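Local coordinates for protein cysteine desulfurase (Elizabethkingia anophelis NUHP1, PDB 5VPR) that probably removes sulfur or selenium from L-cysteine, L-selenocysteine and their oxidised dimers to give L-alanine, using a covalently bound pyridoxal phosphate, at residues 177-182 with 213-218. Sequence-based numbering, arbitrary orientation.
Sequences NQVSNA and PHFEID
Gln178 and Phe215 meet where two loops leave the C-terminal ends of the adjacent parallel strands 171-177 and 203-207, in the seven-stranded mixed sheet of the large domain of a class-V aminotransferase fold. Gln178 NE2 lies 3.3 Å from Phe215 CE2, in the plane of the ring and at its edge, so it meets the rim and not the face; the amide is turned 62° from the ring. Val179 meets the same rim, its CG2 being 3.7 Å from Phe215 CZ, an apolar touch between two side chains that run past one another in opposing senses. The oxygen branch of the Gln178 amide turns to Ile217, with OE1 3.8 Å from CD1, a van der Waals distance.

No direct hydrogen bond joins the segments. Gln178 reaches the other loop because CG is anti to the backbone N (chi1 -176°) and the chain stays extended beyond it. Backbone hydrogen bonds between Gln178 and both Asn187 and Asp207 hold the base of that chain. Farther out, Phe227 of strand 226-230 packs on both Gln178 and Ile217, while Ala211 touches both Gln178 and Val179. The polar link is one water, which accepts from Gln178 NE2 at 3.1 Å and donates to the backbone Glu216 O at 2.9 Å.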
ATOM      1  N   ASN A 177       1.633   6.956  -7.618  1.00 36.19           N
ATOM      2  CA  ASN A 177       1.036   5.902  -6.800  1.00 39.47           C
ATOM      3  C   ASN A 177       0.176   4.987  -7.672  1.00 42.17           C
ATOM      4  O   ASN A 177      -0.571   5.447  -8.543  1.00 42.68           O
ATOM      5  CB  ASN A 177       0.205   6.492  -5.653  1.00 42.43           C
ATOM      6  N   GLN A 178       0.316   3.676  -7.463  1.00 39.07           N
ATOM      7  CA  GLN A 178      -0.431   2.727  -8.283  1.00 38.95           C
ATOM      8  C   GLN A 178      -1.911   2.736  -7.916  1.00 43.94           C
ATOM      9  O   GLN A 178      -2.780   2.624  -8.791  1.00 40.84           O
ATOM     10  CB  GLN A 178       0.162   1.326  -8.132  1.00 35.79           C
ATOM     11  CG  GLN A 178      -0.498   0.272  -9.029  1.00 40.15           C
ATOM     12  CD  GLN A 178       0.290  -1.029  -9.079  1.00 39.74           C
ATOM     13  OE1 GLN A 178       1.325  -1.154  -8.436  1.00 43.73           O
ATOM     14  NE2 GLN A 178      -0.197  -1.999  -9.843  1.00 41.95           N
ATOM     15  N   VAL A 179      -2.217   2.882  -6.627  1.00 36.07           N
ATOM     16  CA  VAL A 179      -3.590   2.987  -6.141  1.00 40.18           C
ATOM     17  C   VAL A 179      -3.672   4.196  -5.220  1.00 41.70           C
ATOM     18  O   VAL A 179      -2.834   4.353  -4.326  1.00 43.30           O
ATOM     19  CB  VAL A 179      -4.035   1.714  -5.400  1.00 37.11           C
ATOM     20  CG1 VAL A 179      -5.468   1.878  -4.872  1.00 42.83           C
ATOM     21  CG2 VAL A 179      -3.962   0.524  -6.311  1.00 39.06           C
ATOM     22  N   SER A 180      -4.682   5.039  -5.422  1.00 39.99           N
ATOM     23  CA  SER A 180      -4.839   6.200  -4.555  1.00 47.14           C
ATOM     24  C   SER A 180      -5.358   5.766  -3.182  1.00 47.46           C
ATOM     25  O   SER A 180      -6.218   4.890  -3.071  1.00 58.21           O
ATOM     26  CB  SER A 180      -5.774   7.227  -5.202  1.00 49.19           C
ATOM     27  OG  SER A 180      -7.091   7.122  -4.702  1.00 58.21           O
ATOM     28  N   ASN A 181      -4.810   6.365  -2.125  1.00 52.68           N
ATOM     29  CA  ASN A 181      -5.156   5.909  -0.777  1.00 59.19           C
ATOM     30  C   ASN A 181      -6.498   6.459  -0.304  1.00 54.69           C
ATOM     31  O   ASN A 181      -7.188   5.803   0.492  1.00 55.65           O
ATOM     32  CB  ASN A 181      -4.049   6.291   0.213  1.00 57.38           C
ATOM     33  N   ALA A 182      -6.886   7.644  -0.776  1.00 52.49           N
ATOM     34  CA  ALA A 182      -8.129   8.266  -0.329  1.00 58.00           C
ATOM     35  C   ALA A 182      -9.344   7.627  -0.989  1.00 60.99           C
ATOM     36  O   ALA A 182     -10.334   7.313  -0.317  1.00 60.77           O
ATOM     37  CB  ALA A 182      -8.099   9.765  -0.628  1.00 60.91           C
ATOM     38  N   PRO A 213      -1.336  -5.062  -1.178  1.00 34.79           N
ATOM     39  CA  PRO A 213      -2.275  -5.917  -0.427  1.00 38.09           C
ATOM     40  C   PRO A 213      -3.406  -6.468  -1.272  1.00 34.18           C
ATOM     41  O   PRO A 213      -4.126  -7.345  -0.789  1.00 40.08           O
ATOM     42  CB  PRO A 213      -2.836  -4.980   0.665  1.00 41.23           C
ATOM     43  CG  PRO A 213      -1.918  -3.821   0.707  1.00 46.81           C
ATOM     44  CD  PRO A 213      -1.381  -3.673  -0.695  1.00 38.59           C
ATOM     45  N   HIS A 214      -3.596  -5.995  -2.503  1.00 35.66           N
ATOM     46  CA  HIS A 214      -4.865  -6.217  -3.192  1.00 37.64           C
ATOM     47  C   HIS A 214      -4.780  -6.962  -4.514  1.00 47.76           C
ATOM     48  O   HIS A 214      -5.745  -7.638  -4.874  1.00 47.82           O
ATOM     49  CB  HIS A 214      -5.564  -4.875  -3.420  1.00 35.88           C
ATOM     50  CG  HIS A 214      -5.979  -4.226  -2.142  1.00 49.84           C
ATOM     51  ND1 HIS A 214      -6.937  -4.771  -1.319  1.00 46.71           N
ATOM     52  CD2 HIS A 214      -5.518  -3.121  -1.508  1.00 47.61           C
ATOM     53  CE1 HIS A 214      -7.082  -4.008  -0.250  1.00 42.07           C
ATOM     54  NE2 HIS A 214      -6.232  -3.000  -0.340  1.00 49.09           N
ATOM     55  N   PHE A 215      -3.683  -6.866  -5.255  1.00 42.68           N
ATOM     56  CA  PHE A 215      -3.593  -7.655  -6.478  1.00 54.07           C
ATOM     57  C   PHE A 215      -2.139  -7.930  -6.808  1.00 47.60           C
ATOM     58  O   PHE A 215      -1.224  -7.293  -6.281  1.00 39.40           O
ATOM     59  CB  PHE A 215      -4.292  -6.981  -7.665  1.00 59.41           C
ATOM     60  CG  PHE A 215      -4.043  -5.512  -7.771  1.00 52.11           C
ATOM     61  CD1 PHE A 215      -4.996  -4.609  -7.327  1.00 50.23           C
ATOM     62  CD2 PHE A 215      -2.875  -5.033  -8.337  1.00 55.12           C
ATOM     63  CE1 PHE A 215      -4.789  -3.251  -7.428  1.00 50.39           C
ATOM     64  CE2 PHE A 215      -2.650  -3.669  -8.447  1.00 55.61           C
ATOM     65  CZ  PHE A 215      -3.613  -2.775  -7.994  1.00 55.63           C
ATOM     66  N   GLU A 216      -1.945  -8.904  -7.687  1.00 49.09           N
ATOM     67  CA  GLU A 216      -0.610  -9.425  -7.943  1.00 49.90           C
ATOM     68  C   GLU A 216       0.281  -8.367  -8.579  1.00 45.80           C
ATOM     69  O   GLU A 216      -0.162  -7.589  -9.423  1.00 41.19           O
ATOM     70  CB  GLU A 216      -0.683 -10.660  -8.841  1.00 59.47           C
ATOM     71  CG  GLU A 216       0.691 -11.183  -9.260  1.00 74.51           C
ATOM     72  CD  GLU A 216       0.654 -12.585  -9.845  1.00 79.00           C
ATOM     73  OE1 GLU A 216      -0.252 -13.360  -9.461  1.00 76.91           O
ATOM     74  OE2 GLU A 216       1.540 -12.905 -10.675  1.00 74.13           O
ATOM     75  N   ILE A 217       1.546  -8.347  -8.163  1.00 40.91           N
ATOM     76  CA  ILE A 217       2.553  -7.426  -8.674  1.00 43.18           C
ATOM     77  C   ILE A 217       3.595  -8.231  -9.442  1.00 42.94           C
ATOM     78  O   ILE A 217       4.086  -9.249  -8.944  1.00 46.26           O
ATOM     79  CB  ILE A 217       3.213  -6.638  -7.524  1.00 44.41           C
ATOM     80  CG1 ILE A 217       2.173  -5.842  -6.729  1.00 45.19           C
ATOM     81  CG2 ILE A 217       4.360  -5.767  -8.049  1.00 37.06           C
ATOM     82  CD1 ILE A 217       1.390  -4.855  -7.549  1.00 52.22           C
ATOM     83  N   ASP A 218       3.945  -7.767 -10.644  1.00 41.87           N
ATOM     84  CA  ASP A 218       5.035  -8.336 -11.443  1.00 38.99           C
ATOM     85  C   ASP A 218       5.867  -7.157 -11.935  1.00 42.28           C
ATOM     86  O   ASP A 218       5.543  -6.544 -12.962  1.00 43.48           O
ATOM     87  CB  ASP A 218       4.504  -9.175 -12.618  1.00 42.99           C
ATOM     88  CG  ASP A 218       5.614  -9.904 -13.395  1.00 50.41           C
ATOM     89  OD1 ASP A 218       6.789  -9.474 -13.377  1.00 48.83           O
ATOM     90  OD2 ASP A 218       5.298 -10.930 -14.040  1.00 53.87           O
TER
HETATM   91  O   HOH W   1       0.241  -4.981 -10.695  1.00 55.19           O